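Protein E (Haemophilus influenzae, PDB 3ZH5) acts as a multifunctional surface adhesin that binds host epithelial cells, vitronectin, laminin and plasminogen, aiding serum resistance and immune evasion. Local coordinates at residues 17-27 with 113-123. Sequence-based numbering, arbitrary orientation.
Sequences IRLVKNVNYYI and DTTLYNAAQII
The antiparallel hairpin of strands 16-19 and 25-34 packs against the C-terminal helix 115-128 that lies on the sheet, with Leu19 packed against Thr115, Asn118 and Ala119. Its CD1 meets Ala119 CB at 3.7 Å, while CD2 lies alongside the Asn118 amide. On the neighbouring strand Ile27 CD1 touches Ala119 CB (3.8 Å) and Ile123 CD1, and Ile123 continues onto Phe44 and Leu73 of the adjoining strands. With Thr115 OG1 beside the backbone N (chi1 -61°), its CG2 lies anti to that N and sits over one face of the Tyr25 ring, 4.1 Å above the plane and displaced from the ring centre toward its periphery; Leu116 CD2 approaches the hydroxyl end obliquely, 3.3 Å from Tyr25 OH. The type II turn from Leu19 to Asn22 is tied to the first turns of the helix. Val20 N donates a nearly straight bond to Asn118 OD1 (3.0 Å, N-H...O 173°), arriving from above the amide plane, and Asn118 ND2 bonds a glycerol, probably from the crystallisation liquor. Thr115 OG1 gives Val20 O a weak bond. From the same turn, the Lys21 side chain meets that of Asp113 at about a right angle, and its NZ bonds Asp113 O (2.9 Å) and forms a salt bridge with OD2 of Asp113 (3.2 Å), just ahead of the N-cap Thr114, whose OG1 accepts from Tyr117 N and also bonds Thr111 O.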
# COMPACT_ATOMS: atom_id res chain seq x y z
N ILE A 17 1.78 -3.19 8.97
CA ILE A 17 1.91 -4.60 8.90
C ILE A 17 2.86 -4.88 7.73
O ILE A 17 2.57 -4.55 6.58
CB ILE A 17 0.58 -5.27 8.64
CG1 ILE A 17 -0.48 -4.87 9.69
CG2 ILE A 17 0.78 -6.79 8.62
CD1 ILE A 17 -1.81 -5.55 9.43
N ARG A 18 3.98 -5.51 8.02
CA ARG A 18 4.97 -5.78 6.98
C ARG A 18 4.58 -7.02 6.21
O ARG A 18 4.10 -8.00 6.77
CB ARG A 18 6.35 -5.92 7.63
CG ARG A 18 7.48 -6.34 6.73
CD ARG A 18 8.74 -6.46 7.60
NE ARG A 18 9.39 -5.17 7.75
CZ ARG A 18 10.08 -4.78 8.81
NH1 ARG A 18 10.20 -5.58 9.87
NH2 ARG A 18 10.63 -3.57 8.83
N LEU A 19 4.74 -6.99 4.89
CA LEU A 19 4.33 -8.13 4.09
C LEU A 19 5.48 -9.03 3.77
O LEU A 19 6.64 -8.63 3.77
CB LEU A 19 3.70 -7.66 2.77
CG LEU A 19 2.48 -6.79 3.09
CD1 LEU A 19 1.72 -6.36 1.87
CD2 LEU A 19 1.56 -7.52 4.09
N VAL A 20 5.13 -10.26 3.44
CA VAL A 20 6.08 -11.23 2.92
C VAL A 20 6.60 -10.78 1.55
O VAL A 20 5.90 -10.14 0.77
CB VAL A 20 5.39 -12.61 2.86
CG1 VAL A 20 6.10 -13.55 1.93
CG2 VAL A 20 5.29 -13.19 4.24
N LYS A 21 7.87 -11.09 1.28
CA LYS A 21 8.50 -10.83 0.00
C LYS A 21 8.96 -9.39 -0.20
O LYS A 21 9.71 -9.11 -1.13
CB LYS A 21 7.63 -11.29 -1.18
CG LYS A 21 7.53 -12.81 -1.32
CD LYS A 21 6.95 -13.25 -2.66
CE LYS A 21 6.89 -14.78 -2.77
NZ LYS A 21 7.05 -15.24 -4.18
N ASN A 22 8.51 -8.45 0.62
CA ASN A 22 9.11 -7.14 0.56
C ASN A 22 9.09 -6.49 1.94
O ASN A 22 8.04 -5.99 2.37
CB ASN A 22 8.35 -6.29 -0.48
CG ASN A 22 8.99 -4.93 -0.69
OD1 ASN A 22 9.88 -4.53 0.07
ND2 ASN A 22 8.54 -4.21 -1.72
N VAL A 23 10.23 -6.48 2.62
CA VAL A 23 10.29 -5.96 3.99
C VAL A 23 9.98 -4.45 4.04
O VAL A 23 9.82 -3.87 5.12
CB VAL A 23 11.62 -6.26 4.70
CG1 VAL A 23 11.85 -7.78 4.77
CG2 VAL A 23 12.79 -5.57 4.00
N ASN A 24 9.87 -3.81 2.88
CA ASN A 24 9.50 -2.38 2.84
C ASN A 24 8.11 -2.11 2.34
O ASN A 24 7.79 -0.97 2.05
CB ASN A 24 10.51 -1.62 1.97
CG ASN A 24 11.89 -1.68 2.58
OD1 ASN A 24 12.02 -1.40 3.77
ND2 ASN A 24 12.90 -2.11 1.80
N TYR A 25 7.30 -3.15 2.21
CA TYR A 25 5.92 -2.97 1.75
C TYR A 25 5.04 -3.26 2.95
O TYR A 25 5.22 -4.29 3.60
CB TYR A 25 5.63 -3.97 0.62
CG TYR A 25 4.39 -3.65 -0.20
CD1 TYR A 25 3.15 -3.74 0.36
CD2 TYR A 25 4.49 -3.27 -1.54
CE1 TYR A 25 2.00 -3.44 -0.38
CE2 TYR A 25 3.37 -2.98 -2.29
CZ TYR A 25 2.12 -3.07 -1.70
OH TYR A 25 0.98 -2.77 -2.42
N TYR A 26 4.12 -2.35 3.25
CA TYR A 26 3.29 -2.48 4.46
C TYR A 26 1.80 -2.20 4.19
O TYR A 26 1.43 -1.53 3.23
CB TYR A 26 3.71 -1.44 5.51
CG TYR A 26 5.15 -1.48 5.93
CD1 TYR A 26 6.14 -0.85 5.17
CD2 TYR A 26 5.54 -2.14 7.09
CE1 TYR A 26 7.50 -0.89 5.56
CE2 TYR A 26 6.89 -2.18 7.48
CZ TYR A 26 7.85 -1.53 6.72
OH TYR A 26 9.19 -1.60 7.13
N ILE A 27 0.95 -2.73 5.05
CA ILE A 27 -0.46 -2.28 5.13
C ILE A 27 -0.54 -1.26 6.24
O ILE A 27 0.02 -1.49 7.31
CB ILE A 27 -1.39 -3.42 5.54
CG1 ILE A 27 -1.42 -4.49 4.45
CG2 ILE A 27 -2.81 -2.91 5.88
CD1 ILE A 27 -1.91 -5.78 4.95
N ASP A 113 1.44 -16.72 -3.56
CA ASP A 113 2.89 -16.56 -3.54
C ASP A 113 3.32 -15.23 -4.10
O ASP A 113 4.21 -15.14 -4.95
CB ASP A 113 3.56 -17.67 -4.33
CG ASP A 113 4.98 -17.84 -3.91
OD1 ASP A 113 5.23 -17.60 -2.71
OD2 ASP A 113 5.83 -18.18 -4.76
N THR A 114 2.65 -14.19 -3.65
CA THR A 114 2.89 -12.83 -4.17
C THR A 114 2.65 -11.87 -3.02
O THR A 114 1.98 -12.22 -2.05
CB THR A 114 1.95 -12.39 -5.34
OG1 THR A 114 0.64 -12.14 -4.81
CG2 THR A 114 1.85 -13.44 -6.43
N THR A 115 3.19 -10.66 -3.12
CA THR A 115 3.20 -9.78 -1.96
C THR A 115 1.79 -9.37 -1.61
O THR A 115 1.38 -9.30 -0.43
CB THR A 115 4.05 -8.51 -2.15
OG1 THR A 115 5.42 -8.87 -2.39
CG2 THR A 115 3.98 -7.66 -0.91
N LEU A 116 1.00 -9.08 -2.63
CA LEU A 116 -0.31 -8.55 -2.32
C LEU A 116 -1.28 -9.66 -1.89
O LEU A 116 -2.23 -9.41 -1.13
CB LEU A 116 -0.83 -7.72 -3.48
CG LEU A 116 -0.19 -6.33 -3.43
CD1 LEU A 116 -0.54 -5.47 -4.64
CD2 LEU A 116 -0.64 -5.65 -2.17
N TYR A 117 -1.01 -10.89 -2.32
CA TYR A 117 -1.82 -12.00 -1.85
C TYR A 117 -1.65 -12.16 -0.34
O TYR A 117 -2.64 -12.41 0.33
CB TYR A 117 -1.40 -13.27 -2.55
CG TYR A 117 -2.23 -14.50 -2.27
CD1 TYR A 117 -1.93 -15.33 -1.19
CD2 TYR A 117 -3.26 -14.88 -3.12
CE1 TYR A 117 -2.66 -16.48 -0.95
CE2 TYR A 117 -4.00 -16.03 -2.89
CZ TYR A 117 -3.70 -16.82 -1.81
OH TYR A 117 -4.43 -17.97 -1.56
N ASN A 118 -0.42 -12.01 0.18
CA ASN A 118 -0.19 -12.06 1.64
C ASN A 118 -0.99 -11.00 2.36
O ASN A 118 -1.55 -11.23 3.46
CB ASN A 118 1.33 -11.92 1.94
CG ASN A 118 1.68 -12.02 3.44
OD1 ASN A 118 2.34 -11.11 3.98
ND2 ASN A 118 1.29 -13.13 4.11
N ALA A 119 -1.07 -9.82 1.75
CA ALA A 119 -1.85 -8.75 2.31
C ALA A 119 -3.30 -9.18 2.42
O ALA A 119 -3.92 -8.99 3.46
CB ALA A 119 -1.76 -7.47 1.50
N ALA A 120 -3.84 -9.79 1.37
CA ALA A 120 -5.24 -10.19 1.36
C ALA A 120 -5.52 -11.31 2.38
O ALA A 120 -6.55 -11.29 3.06
CB ALA A 120 -5.66 -10.59 -0.03
N GLN A 121 -4.61 -12.26 2.51
CA GLN A 121 -4.78 -13.30 3.53
C GLN A 121 -4.85 -12.69 4.91
O GLN A 121 -5.67 -13.10 5.75
CB GLN A 121 -3.60 -14.30 3.51
CG GLN A 121 -3.46 -14.95 2.16
CD GLN A 121 -3.91 -16.40 2.17
OE1 GLN A 121 -3.09 -17.32 2.34
NE2 GLN A 121 -5.21 -16.62 1.96
N ILE A 122 -4.00 -11.70 5.17
CA ILE A 122 -3.98 -11.09 6.49
C ILE A 122 -5.22 -10.24 6.69
O ILE A 122 -5.87 -10.32 7.74
CB ILE A 122 -2.79 -10.20 6.65
CG1 ILE A 122 -1.52 -11.10 6.63
CG2 ILE A 122 -2.82 -9.44 7.98
CD1 ILE A 122 -0.18 -10.37 6.69
N ILE A 123 -5.55 -9.42 5.70
CA ILE A 123 -6.69 -8.52 5.88
C ILE A 123 -7.97 -9.32 6.03
O ILE A 123 -8.77 -9.07 6.95
CB ILE A 123 -6.83 -7.50 4.76
CG1 ILE A 123 -5.82 -6.39 4.96
CG2 ILE A 123 -8.25 -6.83 4.78
CD1 ILE A 123 -5.58 -5.63 3.69